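Local coordinates for phosphopantothenoylcysteine decarboxylase (Cryptococcus neoformans, PDB 6EOA), which binds flavin mononucleotide and probably decarboxylates phosphopantothenoylcysteine, a step in the biosynthesis of coenzyme A, at residues A[49-54]-A[75-80]; A[64-69]-A[128-133]; A[190-193]-A[197-200]. All coordinates share one frame; numbering follows the deposited sequence.

Contact 1 of 3, residues A[49-54]-A[75-80]; sequences KAPDIV and YFYSQE
Y77 lays its phenol ring across the first turn of the helix that begins at A50, overlapping A50 with its outer half and P51 with its root. The methyl group of A50 sits over one ring face, displaced toward CZ and CE2, the hydroxyl-bearing end: A50 CB is 4.1 Å from Y77 CZ, and 13° off the ring normal as seen from the centroid, a CH-pi contact. At the other end of the tyrosine, P51 CG lies 4.0 Å from Y77 CD1 and equally close to Y77 CB, the pyrrolidine meeting the ring obliquely. The ring reaches both because chi1 of 73° sets Y77 CG between its backbone N and carbonyl carbon, turning the phenol back toward the helix. Alanine suits this place because its single methyl lets an aromatic ring lie close to the helix, and proline fits a first helical turn, where its lack of an N-H costs no helical hydrogen bond. The fold is a Rossmann-like parallel sheet flanked by helices, and Y77 fills the wedge between helix 50-59 and strand 63-69, touching V67 and A69. Its buried hydroxyl is satisfied by a hydrogen bond with T41 OG1, at the end of the neighbouring strand. Next in the chain, S78 is the N-cap of helix 79-89, its side chain capping a backbone N of the first turn, while its own N bonds to D81 OD2. On the other side of Y77 in sequence, F76 touches the bound FMN and packs on W112 of the second subunit, with which Y75 also stacks.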
ATOM      1  N   LYS A  49       9.923  -7.356 -21.837  1.00 63.31           N
ATOM      2  CA  LYS A  49       9.992  -6.643 -23.110  1.00 64.20           C
ATOM      3  C   LYS A  49      10.321  -5.155 -22.957  1.00 62.66           C
ATOM      4  O   LYS A  49      10.433  -4.436 -23.952  1.00 65.92           O
ATOM      5  CB  LYS A  49       8.675  -6.802 -23.874  1.00 66.89           C
ATOM      6  CG  LYS A  49       8.325  -8.248 -24.170  1.00 71.49           C
ATOM      7  CD  LYS A  49       9.425  -8.902 -24.992  1.00 75.61           C
ATOM      8  CE  LYS A  49       9.093 -10.343 -25.327  1.00 79.37           C
ATOM      9  NZ  LYS A  49      10.207 -10.991 -26.070  1.00 82.08           N
ATOM     10  N   ALA A  50      10.470  -4.694 -21.719  1.00 58.83           N
ATOM     11  CA  ALA A  50      10.839  -3.299 -21.467  1.00 55.38           C
ATOM     12  C   ALA A  50      12.182  -2.913 -22.112  1.00 57.40           C
ATOM     13  O   ALA A  50      12.291  -1.826 -22.686  1.00 60.56           O
ATOM     14  CB  ALA A  50      10.869  -3.013 -19.963  1.00 51.88           C
ATOM     15  N   PRO A  51      13.209  -3.790 -22.030  1.00 55.11           N
ATOM     16  CA  PRO A  51      14.448  -3.453 -22.744  1.00 57.28           C
ATOM     17  C   PRO A  51      14.288  -3.328 -24.265  1.00 60.40           C
ATOM     18  O   PRO A  51      14.983  -2.511 -24.870  1.00 61.26           O
ATOM     19  CB  PRO A  51      15.375  -4.622 -22.400  1.00 57.50           C
ATOM     20  CG  PRO A  51      14.891  -5.093 -21.083  1.00 55.94           C
ATOM     21  CD  PRO A  51      13.403  -4.966 -21.158  1.00 55.00           C
ATOM     22  N   ASP A  52      13.399  -4.114 -24.869  1.00 61.61           N
ATOM     23  CA  ASP A  52      13.162  -4.024 -26.310  1.00 66.60           C
ATOM     24  C   ASP A  52      12.522  -2.688 -26.686  1.00 66.86           C
ATOM     25  O   ASP A  52      12.821  -2.114 -27.736  1.00 69.85           O
ATOM     26  CB  ASP A  52      12.278  -5.179 -26.781  1.00 72.10           C
ATOM     27  CG  ASP A  52      12.938  -6.527 -26.595  1.00 80.35           C
ATOM     28  OD1 ASP A  52      13.789  -6.892 -27.433  1.00 82.86           O
ATOM     29  OD2 ASP A  52      12.611  -7.219 -25.606  1.00 85.25           O
ATOM     30  N   ILE A  53      11.632  -2.205 -25.826  1.00 65.14           N
ATOM     31  CA  ILE A  53      10.978  -0.919 -26.031  1.00 63.60           C
ATOM     32  C   ILE A  53      11.992   0.218 -25.942  1.00 62.60           C
ATOM     33  O   ILE A  53      12.045   1.088 -26.813  1.00 65.53           O
ATOM     34  CB  ILE A  53       9.853  -0.693 -25.000  1.00 62.85           C
ATOM     35  CG1 ILE A  53       8.696  -1.663 -25.248  1.00 67.14           C
ATOM     36  CG2 ILE A  53       9.355   0.735 -25.057  1.00 61.20           C
ATOM     37  CD1 ILE A  53       7.608  -1.610 -24.191  1.00 66.08           C
ATOM     38  N   VAL A  54      12.803   0.196 -24.889  1.00 60.69           N
ATOM     39  CA  VAL A  54      13.816   1.221 -24.677  1.00 60.44           C
ATOM     40  C   VAL A  54      14.807   1.255 -25.836  1.00 63.97           C
ATOM     41  O   VAL A  54      15.164   2.327 -26.327  1.00 64.99           O
ATOM     42  CB  VAL A  54      14.575   0.993 -23.356  1.00 61.43           C
ATOM     43  CG1 VAL A  54      15.695   2.011 -23.196  1.00 62.29           C
ATOM     44  CG2 VAL A  54      13.614   1.063 -22.179  1.00 58.06           C
ATOM     45  N   TYR A  75      12.485  -7.223 -10.973  1.00 56.05           N
ATOM     46  CA  TYR A  75      12.689  -8.668 -10.935  1.00 59.29           C
ATOM     47  C   TYR A  75      12.680  -9.287 -12.329  1.00 64.20           C
ATOM     48  O   TYR A  75      13.149 -10.408 -12.515  1.00 68.17           O
ATOM     49  CB  TYR A  75      11.614  -9.345 -10.084  1.00 64.44           C
ATOM     50  CG  TYR A  75      11.844  -9.256  -8.595  1.00 71.87           C
ATOM     51  CD1 TYR A  75      12.642 -10.188  -7.940  1.00 77.60           C
ATOM     52  CD2 TYR A  75      11.246  -8.251  -7.835  1.00 72.88           C
ATOM     53  CE1 TYR A  75      12.851 -10.118  -6.571  1.00 81.16           C
ATOM     54  CE2 TYR A  75      11.445  -8.174  -6.464  1.00 77.39           C
ATOM     55  CZ  TYR A  75      12.251  -9.110  -5.839  1.00 81.68           C
ATOM     56  OH  TYR A  75      12.457  -9.040  -4.479  1.00 83.64           O
ATOM     57  N   PHE A  76      12.142  -8.564 -13.307  1.00 63.78           N
ATOM     58  CA  PHE A  76      11.960  -9.131 -14.639  1.00 61.81           C
ATOM     59  C   PHE A  76      13.029  -8.665 -15.625  1.00 64.41           C
ATOM     60  O   PHE A  76      13.186  -9.254 -16.694  1.00 65.52           O
ATOM     61  CB  PHE A  76      10.567  -8.792 -15.172  1.00 60.64           C
ATOM     62  CG  PHE A  76       9.450  -9.318 -14.317  1.00 62.11           C
ATOM     63  CD1 PHE A  76       8.991 -10.616 -14.473  1.00 64.06           C
ATOM     64  CD2 PHE A  76       8.861  -8.518 -13.352  1.00 63.89           C
ATOM     65  CE1 PHE A  76       7.963 -11.106 -13.684  1.00 62.52           C
ATOM     66  CE2 PHE A  76       7.835  -9.000 -12.558  1.00 63.27           C
ATOM     67  CZ  PHE A  76       7.386 -10.297 -12.725  1.00 63.18           C
ATOM     68  N   TYR A  77      13.767  -7.618 -15.265  1.00 62.04           N
ATOM     69  CA  TYR A  77      14.864  -7.138 -16.104  1.00 58.60           C
ATOM     70  C   TYR A  77      15.834  -6.264 -15.314  1.00 60.16           C
ATOM     71  O   TYR A  77      15.485  -5.715 -14.268  1.00 58.01           O
ATOM     72  CB  TYR A  77      14.324  -6.367 -17.316  1.00 55.71           C
ATOM     73  CG  TYR A  77      13.771  -4.991 -17.000  1.00 56.14           C
ATOM     74  CD1 TYR A  77      14.492  -3.841 -17.309  1.00 54.66           C
ATOM     75  CD2 TYR A  77      12.532  -4.842 -16.393  1.00 56.64           C
ATOM     76  CE1 TYR A  77      13.989  -2.580 -17.020  1.00 50.55           C
ATOM     77  CE2 TYR A  77      12.021  -3.588 -16.104  1.00 49.74           C
ATOM     78  CZ  TYR A  77      12.754  -2.465 -16.417  1.00 50.11           C
ATOM     79  OH  TYR A  77      12.246  -1.219 -16.129  1.00 57.03           O
ATOM     80  N   SER A  78      17.053  -6.144 -15.826  1.00 60.88           N
ATOM     81  CA  SER A  78      18.094  -5.352 -15.180  1.00 59.97           C
ATOM     82  C   SER A  78      18.530  -4.182 -16.055  1.00 60.31           C
ATOM     83  O   SER A  78      18.113  -4.065 -17.210  1.00 62.09           O
ATOM     84  CB  SER A  78      19.300  -6.229 -14.854  1.00 61.04           C
ATOM     85  OG  SER A  78      19.892  -6.719 -16.045  1.00 64.84           O
ATOM     86  N   GLN A  79      19.376  -3.320 -15.503  1.00 61.12           N
ATOM     87  CA  GLN A  79      19.908  -2.187 -16.247  1.00 63.33           C
ATOM     88  C   GLN A  79      20.737  -2.677 -17.427  1.00 64.23           C
ATOM     89  O   GLN A  79      20.752  -2.066 -18.495  1.00 63.40           O
ATOM     90  CB  GLN A  79      20.756  -1.295 -15.336  1.00 64.72           C
ATOM     91  CG  GLN A  79      21.483  -0.177 -16.058  1.00 67.02           C
ATOM     92  CD  GLN A  79      20.541   0.901 -16.545  1.00 68.77           C
ATOM     93  OE1 GLN A  79      19.775   1.469 -15.766  1.00 70.18           O
ATOM     94  NE2 GLN A  79      20.587   1.186 -17.841  1.00 67.48           N
ATOM     95  N   GLU A  80      21.413  -3.801 -17.231  1.00 67.22           N
ATOM     96  CA  GLU A  80      22.304  -4.314 -18.255  1.00 75.52           C
ATOM     97  C   GLU A  80      21.528  -4.965 -19.392  1.00 73.86           C
ATOM     98  O   GLU A  80      21.998  -4.993 -20.529  1.00 79.06           O
ATOM     99  CB  GLU A  80      23.304  -5.297 -17.650  1.00 83.33           C
ATOM    100  CG  GLU A  80      24.716  -5.117 -18.198  1.00 93.47           C
ATOM    101  CD  GLU A  80      25.184  -3.668 -18.143  1.00 98.85           C
ATOM    102  OE1 GLU A  80      24.928  -2.983 -17.125  1.00 99.05           O
ATOM    103  OE2 GLU A  80      25.801  -3.212 -19.129  1.00102.18           O
TER

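Contact 2 of 3, residues A[64-69]-A[128-133]; sequences DVQVVA and RRWADL
Q66 leans over the indole of W130 with its aliphatic part and carries its amide past it. Its CB stands 3.9 Å from W130 CZ3. One bond further, Q66 CG settles over a face of the six-membered ring, 3.8 Å from the centroid and 17° off the normal, a CH-pi contact displaced toward the rim. A bend at chi2 of -54° then swings the amide, whose plane is almost perpendicular to the indole, and Q66 OE1 ends in a hydrogen bond with W106 NE1. Glutamine thus serves two purposes, a methylene for the aromatic face and an acceptor for a second tryptophan. W130 ends helix 123-130, and with CG anti to its backbone N (chi1 -173°) the indole projects across to strand 63-69. Q66 and D64 point toward W130 on one side of the parallel sheet, whereas V65 points away to pack on helix 50-59 on the other. D64 adds its CB, 3.9 Å from W130 CZ2, and its backbone O lies 3.7 Å from W130 CH2, obliquely placed. The nearest CA atoms, those of Q66 and A131, are 8.5 Å apart, a gap that a broad, largely apolar indole can span; W130 also touches R36.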
ATOM      1  N   ASP A  64      13.723  10.699 -27.029  1.00 64.64           N
ATOM      2  CA  ASP A  64      14.511  10.280 -25.875  1.00 63.99           C
ATOM      3  C   ASP A  64      13.618   9.547 -24.885  1.00 65.22           C
ATOM      4  O   ASP A  64      12.413   9.796 -24.820  1.00 64.95           O
ATOM      5  CB  ASP A  64      15.184  11.471 -25.192  1.00 62.48           C
ATOM      6  CG  ASP A  64      16.312  12.057 -26.020  1.00 67.64           C
ATOM      7  OD1 ASP A  64      16.912  11.318 -26.835  1.00 69.88           O
ATOM      8  OD2 ASP A  64      16.598  13.260 -25.856  1.00 64.81           O
ATOM      9  N   VAL A  65      14.207   8.643 -24.112  1.00 65.62           N
ATOM     10  CA  VAL A  65      13.432   7.860 -23.164  1.00 63.59           C
ATOM     11  C   VAL A  65      14.091   7.808 -21.791  1.00 61.79           C
ATOM     12  O   VAL A  65      15.308   7.653 -21.672  1.00 61.22           O
ATOM     13  CB  VAL A  65      13.197   6.418 -23.686  1.00 59.45           C
ATOM     14  CG1 VAL A  65      14.519   5.721 -23.982  1.00 63.49           C
ATOM     15  CG2 VAL A  65      12.362   5.617 -22.703  1.00 57.86           C
ATOM     16  N   GLN A  66      13.276   7.978 -20.757  1.00 58.45           N
ATOM     17  CA  GLN A  66      13.702   7.709 -19.396  1.00 59.33           C
ATOM     18  C   GLN A  66      12.797   6.627 -18.819  1.00 57.18           C
ATOM     19  O   GLN A  66      11.625   6.527 -19.184  1.00 56.80           O
ATOM     20  CB  GLN A  66      13.666   8.977 -18.545  1.00 63.15           C
ATOM     21  CG  GLN A  66      14.792   9.953 -18.863  1.00 70.34           C
ATOM     22  CD  GLN A  66      16.161   9.305 -18.770  1.00 79.97           C
ATOM     23  OE1 GLN A  66      16.513   8.708 -17.749  1.00 83.79           O
ATOM     24  NE2 GLN A  66      16.944   9.416 -19.838  1.00 84.28           N
ATOM     25  N   VAL A  67      13.344   5.810 -17.929  1.00 55.04           N
ATOM     26  CA  VAL A  67      12.622   4.649 -17.429  1.00 53.91           C
ATOM     27  C   VAL A  67      12.390   4.718 -15.924  1.00 54.84           C
ATOM     28  O   VAL A  67      13.315   4.985 -15.157  1.00 55.45           O
ATOM     29  CB  VAL A  67      13.378   3.350 -17.755  1.00 51.01           C
ATOM     30  CG1 VAL A  67      12.640   2.135 -17.195  1.00 50.06           C
ATOM     31  CG2 VAL A  67      13.580   3.223 -19.257  1.00 51.11           C
ATOM     32  N   VAL A  68      11.150   4.476 -15.513  1.00 54.25           N
ATOM     33  CA  VAL A  68      10.815   4.341 -14.100  1.00 51.94           C
ATOM     34  C   VAL A  68      10.358   2.920 -13.811  1.00 51.60           C
ATOM     35  O   VAL A  68       9.392   2.438 -14.403  1.00 55.83           O
ATOM     36  CB  VAL A  68       9.712   5.323 -13.679  1.00 51.23           C
ATOM     37  CG1 VAL A  68       9.271   5.043 -12.239  1.00 48.13           C
ATOM     38  CG2 VAL A  68      10.199   6.755 -13.838  1.00 50.04           C
ATOM     39  N   ALA A  69      11.058   2.245 -12.908  1.00 52.42           N
ATOM     40  CA  ALA A  69      10.744   0.860 -12.591  1.00 51.12           C
ATOM     41  C   ALA A  69      10.214   0.734 -11.171  1.00 52.19           C
ATOM     42  O   ALA A  69      10.836   1.205 -10.225  1.00 53.60           O
ATOM     43  CB  ALA A  69      11.973  -0.018 -12.773  1.00 49.41           C
ATOM     44  N   ARG A 128       8.407  14.744 -14.210  1.00 72.17           N
ATOM     45  CA  ARG A 128       7.144  15.298 -14.689  1.00 73.38           C
ATOM     46  C   ARG A 128       7.372  16.452 -15.660  1.00 73.33           C
ATOM     47  O   ARG A 128       6.696  16.557 -16.685  1.00 75.92           O
ATOM     48  CB  ARG A 128       6.288  15.781 -13.524  1.00 77.38           C
ATOM     49  CG  ARG A 128       5.109  16.625 -13.973  1.00 84.28           C
ATOM     50  CD  ARG A 128       4.676  17.583 -12.893  1.00 86.79           C
ATOM     51  NE  ARG A 128       5.481  18.796 -12.839  1.00 89.25           N
ATOM     52  CZ  ARG A 128       5.453  19.652 -11.824  1.00 93.20           C
ATOM     53  NH1 ARG A 128       4.668  19.409 -10.781  1.00 91.31           N
ATOM     54  NH2 ARG A 128       6.210  20.743 -11.845  1.00 97.46           N
ATOM     55  N   ARG A 129       8.318  17.321 -15.319  1.00 71.40           N
ATOM     56  CA  ARG A 129       8.662  18.463 -16.161  1.00 74.85           C
ATOM     57  C   ARG A 129       9.226  18.003 -17.499  1.00 74.19           C
ATOM     58  O   ARG A 129       8.852  18.510 -18.558  1.00 75.37           O
ATOM     59  CB  ARG A 129       9.672  19.364 -15.449  1.00 77.44           C
ATOM     60  CG  ARG A 129       9.154  19.977 -14.158  1.00 82.64           C
ATOM     61  CD  ARG A 129      10.220  20.815 -13.461  1.00 85.38           C
ATOM     62  NE  ARG A 129       9.692  21.507 -12.288  1.00 87.37           N
ATOM     63  CZ  ARG A 129      10.434  21.916 -11.262  1.00 88.25           C
ATOM     64  NH1 ARG A 129      11.743  21.695 -11.259  1.00 88.73           N
ATOM     65  NH2 ARG A 129       9.868  22.538 -10.236  1.00 87.52           N
ATOM     66  N   TRP A 130      10.126  17.028 -17.422  1.00 72.69           N
ATOM     67  CA  TRP A 130      10.825  16.472 -18.572  1.00 72.04           C
ATOM     68  C   TRP A 130       9.886  15.806 -19.579  1.00 76.13           C
ATOM     69  O   TRP A 130       9.975  16.053 -20.784  1.00 77.54           O
ATOM     70  CB  TRP A 130      11.869  15.458 -18.080  1.00 67.16           C
ATOM     71  CG  TRP A 130      12.792  14.923 -19.135  1.00 66.77           C
ATOM     72  CD1 TRP A 130      13.955  15.490 -19.567  1.00 67.74           C
ATOM     73  CD2 TRP A 130      12.645  13.698 -19.868  1.00 66.05           C
ATOM     74  NE1 TRP A 130      14.534  14.702 -20.534  1.00 68.96           N
ATOM     75  CE2 TRP A 130      13.750  13.597 -20.736  1.00 66.72           C
ATOM     76  CE3 TRP A 130      11.683  12.684 -19.880  1.00 65.58           C
ATOM     77  CZ2 TRP A 130      13.920  12.521 -21.607  1.00 68.13           C
ATOM     78  CZ3 TRP A 130      11.853  11.617 -20.745  1.00 64.24           C
ATOM     79  CH2 TRP A 130      12.963  11.542 -21.595  1.00 65.93           C
ATOM     80  N   ALA A 131       8.989  14.964 -19.071  1.00 75.43           N
ATOM     81  CA  ALA A 131       8.150  14.101 -19.905  1.00 73.01           C
ATOM     82  C   ALA A 131       7.183  14.849 -20.825  1.00 76.61           C
ATOM     83  O   ALA A 131       6.483  15.771 -20.402  1.00 77.82           O
ATOM     84  CB  ALA A 131       7.369  13.143 -19.021  1.00 69.79           C
ATOM     85  N   ASP A 132       7.153  14.434 -22.088  1.00 75.47           N
ATOM     86  CA  ASP A 132       6.130  14.876 -23.031  1.00 73.10           C
ATOM     87  C   ASP A 132       5.025  13.833 -23.084  1.00 69.50           C
ATOM     88  O   ASP A 132       3.895  14.117 -23.477  1.00 69.08           O
ATOM     89  CB  ASP A 132       6.721  15.092 -24.427  1.00 76.63           C
ATOM     90  CG  ASP A 132       7.729  16.219 -24.464  1.00 77.81           C
ATOM     91  OD1 ASP A 132       7.516  17.227 -23.757  1.00 78.37           O
ATOM     92  OD2 ASP A 132       8.733  16.096 -25.196  1.00 79.16           O
ATOM     93  N   LEU A 133       5.376  12.616 -22.684  1.00 65.91           N
ATOM     94  CA  LEU A 133       4.450  11.494 -22.686  1.00 66.41           C
ATOM     95  C   LEU A 133       4.851  10.504 -21.601  1.00 63.89           C
ATOM     96  O   LEU A 133       6.037  10.273 -21.367  1.00 62.72           O
ATOM     97  CB  LEU A 133       4.431  10.811 -24.058  1.00 69.21           C
ATOM     98  CG  LEU A 133       3.629   9.513 -24.207  1.00 72.10           C
ATOM     99  CD1 LEU A 133       2.141   9.753 -23.984  1.00 72.88           C
ATOM    100  CD2 LEU A 133       3.875   8.875 -25.571  1.00 74.68           C
TER

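Contact 3 of 3, residues A[190-193]-A[197-200]; sequences AVVQ and GYLV
Two backbone hydrogen bonds close the turn that follows helix 183-195. Y198 N donates to V192 O over 3.1 Å, with 150° at the hydrogen, and G197 N gives a weak bond to Q193 O at 3.0 Å, bent to 127°. The first bond reaches back six residues, two more than an alpha-helical bond, and encloses the ordinary four-residue step of the second. G197 leaves the helix with a positive phi of 74°, a left-handed conformation readily adopted by glycine, and so reverses the chain at the helix C terminus. The reversal delivers it into strand 199-200, an outermost strand of the parallel sheet within this chain, beside strand 169-173, where L199 pairs by backbone bonds with V169 and V171. Packing continues inward from the turn. V192 CG1, anti to its backbone N, presses on Y198 CB at 3.5 Å and reaches Y198 CD2, the two side chains crossing at about a right angle. The branched valine and the tyrosine both also pack on I147 of helix 141-149. Toward the surface, the extended chain of Q193 passes V200, its CG 3.6 Å from V200 CG2; V200 also touches P173.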
ATOM      1  N   ALA A 190     -12.128   2.275 -15.619  1.00 72.77           N
ATOM      2  CA  ALA A 190     -13.113   3.344 -15.743  1.00 78.47           C
ATOM      3  C   ALA A 190     -12.633   4.622 -15.061  1.00 81.89           C
ATOM      4  O   ALA A 190     -12.682   5.701 -15.651  1.00 83.79           O
ATOM      5  CB  ALA A 190     -14.450   2.903 -15.161  1.00 77.93           C
ATOM      6  N   VAL A 191     -12.177   4.492 -13.818  1.00 80.37           N
ATOM      7  CA  VAL A 191     -11.624   5.619 -13.073  1.00 79.12           C
ATOM      8  C   VAL A 191     -10.425   6.219 -13.805  1.00 78.04           C
ATOM      9  O   VAL A 191     -10.341   7.426 -14.013  1.00 78.55           O
ATOM     10  CB  VAL A 191     -11.198   5.197 -11.649  1.00 75.13           C
ATOM     11  CG1 VAL A 191     -10.352   6.283 -10.998  1.00 72.85           C
ATOM     12  CG2 VAL A 191     -12.417   4.882 -10.802  1.00 77.00           C
ATOM     13  N   VAL A 192      -9.504   5.357 -14.210  1.00 76.28           N
ATOM     14  CA  VAL A 192      -8.301   5.781 -14.910  1.00 73.34           C
ATOM     15  C   VAL A 192      -8.618   6.497 -16.236  1.00 76.01           C
ATOM     16  O   VAL A 192      -7.943   7.461 -16.614  1.00 72.90           O
ATOM     17  CB  VAL A 192      -7.385   4.556 -15.145  1.00 70.82           C
ATOM     18  CG1 VAL A 192      -6.448   4.772 -16.303  1.00 69.31           C
ATOM     19  CG2 VAL A 192      -6.612   4.236 -13.871  1.00 71.40           C
ATOM     20  N   GLN A 193      -9.673   6.056 -16.915  1.00 78.47           N
ATOM     21  CA  GLN A 193     -10.022   6.592 -18.232  1.00 83.10           C
ATOM     22  C   GLN A 193     -10.851   7.872 -18.175  1.00 83.18           C
ATOM     23  O   GLN A 193     -10.457   8.907 -18.699  1.00 77.83           O
ATOM     24  CB  GLN A 193     -10.784   5.540 -19.044  1.00 86.94           C
ATOM     25  CG  GLN A 193      -9.995   4.974 -20.201  1.00 92.52           C
ATOM     26  CD  GLN A 193     -10.714   3.836 -20.901  1.00 97.59           C
ATOM     27  OE1 GLN A 193     -11.116   2.856 -20.270  1.00 98.68           O
ATOM     28  NE2 GLN A 193     -10.898   3.971 -22.212  1.00 98.56           N
ATOM     29  N   GLY A 197      -8.328  10.732 -17.539  1.00 70.85           N
ATOM     30  CA  GLY A 197      -8.056  11.011 -18.937  1.00 71.57           C
ATOM     31  C   GLY A 197      -6.907  10.201 -19.505  1.00 70.14           C
ATOM     32  O   GLY A 197      -6.361  10.543 -20.550  1.00 68.51           O
ATOM     33  N   TYR A 198      -6.532   9.127 -18.818  1.00 69.58           N
ATOM     34  CA  TYR A 198      -5.477   8.252 -19.323  1.00 72.26           C
ATOM     35  C   TYR A 198      -5.982   7.458 -20.527  1.00 73.08           C
ATOM     36  O   TYR A 198      -7.155   7.089 -20.591  1.00 71.73           O
ATOM     37  CB  TYR A 198      -4.980   7.280 -18.246  1.00 72.46           C
ATOM     38  CG  TYR A 198      -4.263   7.896 -17.057  1.00 74.82           C
ATOM     39  CD1 TYR A 198      -4.198   9.275 -16.883  1.00 78.04           C
ATOM     40  CD2 TYR A 198      -3.642   7.087 -16.109  1.00 73.72           C
ATOM     41  CE1 TYR A 198      -3.544   9.828 -15.794  1.00 78.08           C
ATOM     42  CE2 TYR A 198      -2.984   7.631 -15.019  1.00 74.29           C
ATOM     43  CZ  TYR A 198      -2.938   9.002 -14.866  1.00 76.41           C
ATOM     44  OH  TYR A 198      -2.283   9.551 -13.789  1.00 76.14           O
ATOM     45  N   LEU A 199      -5.091   7.193 -21.476  1.00 75.22           N
ATOM     46  CA  LEU A 199      -5.423   6.354 -22.621  1.00 77.29           C
ATOM     47  C   LEU A 199      -5.059   4.906 -22.334  1.00 77.74           C
ATOM     48  O   LEU A 199      -3.959   4.617 -21.862  1.00 77.63           O
ATOM     49  CB  LEU A 199      -4.701   6.840 -23.875  1.00 75.06           C
ATOM     50  CG  LEU A 199      -5.162   8.175 -24.448  1.00 79.72           C
ATOM     51  CD1 LEU A 199      -4.350   8.503 -25.684  1.00 83.45           C
ATOM     52  CD2 LEU A 199      -6.648   8.142 -24.772  1.00 82.08           C
ATOM     53  N   VAL A 200      -5.982   3.996 -22.618  1.00 77.86           N
ATOM     54  CA  VAL A 200      -5.745   2.587 -22.339  1.00 78.69           C
ATOM     55  C   VAL A 200      -5.518   1.799 -23.613  1.00 82.92           C
ATOM     56  O   VAL A 200      -6.444   1.578 -24.391  1.00 87.05           O
ATOM     57  CB  VAL A 200      -6.918   1.947 -21.568  1.00 78.54           C
ATOM     58  CG1 VAL A 200      -6.616   0.483 -21.258  1.00 77.78           C
ATOM     59  CG2 VAL A 200      -7.198   2.715 -20.294  1.00 77.47           C
TER

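From the N terminus, helix 50-59 opens contact 1 and strand 63-69 follows with the first half of contact 2. The chain then returns at 75-80 to close contact 1, and only at 128-133, after 58 intervening residues, does contact 2 close, so the two cross. They also touch, Y77 and V54 packing on V67, which joins both to strand 63-69: contact 1 brings helix 50-59 and the loop leading into helix 79-89 to one side, contact 2 the end of helix 123-130 to the other. Contact 3 comes later, a short local loop joining helix 183-195 to strand 199-200. It reaches the same sheet as contact 2, and lies across the chain's centre from contact 1.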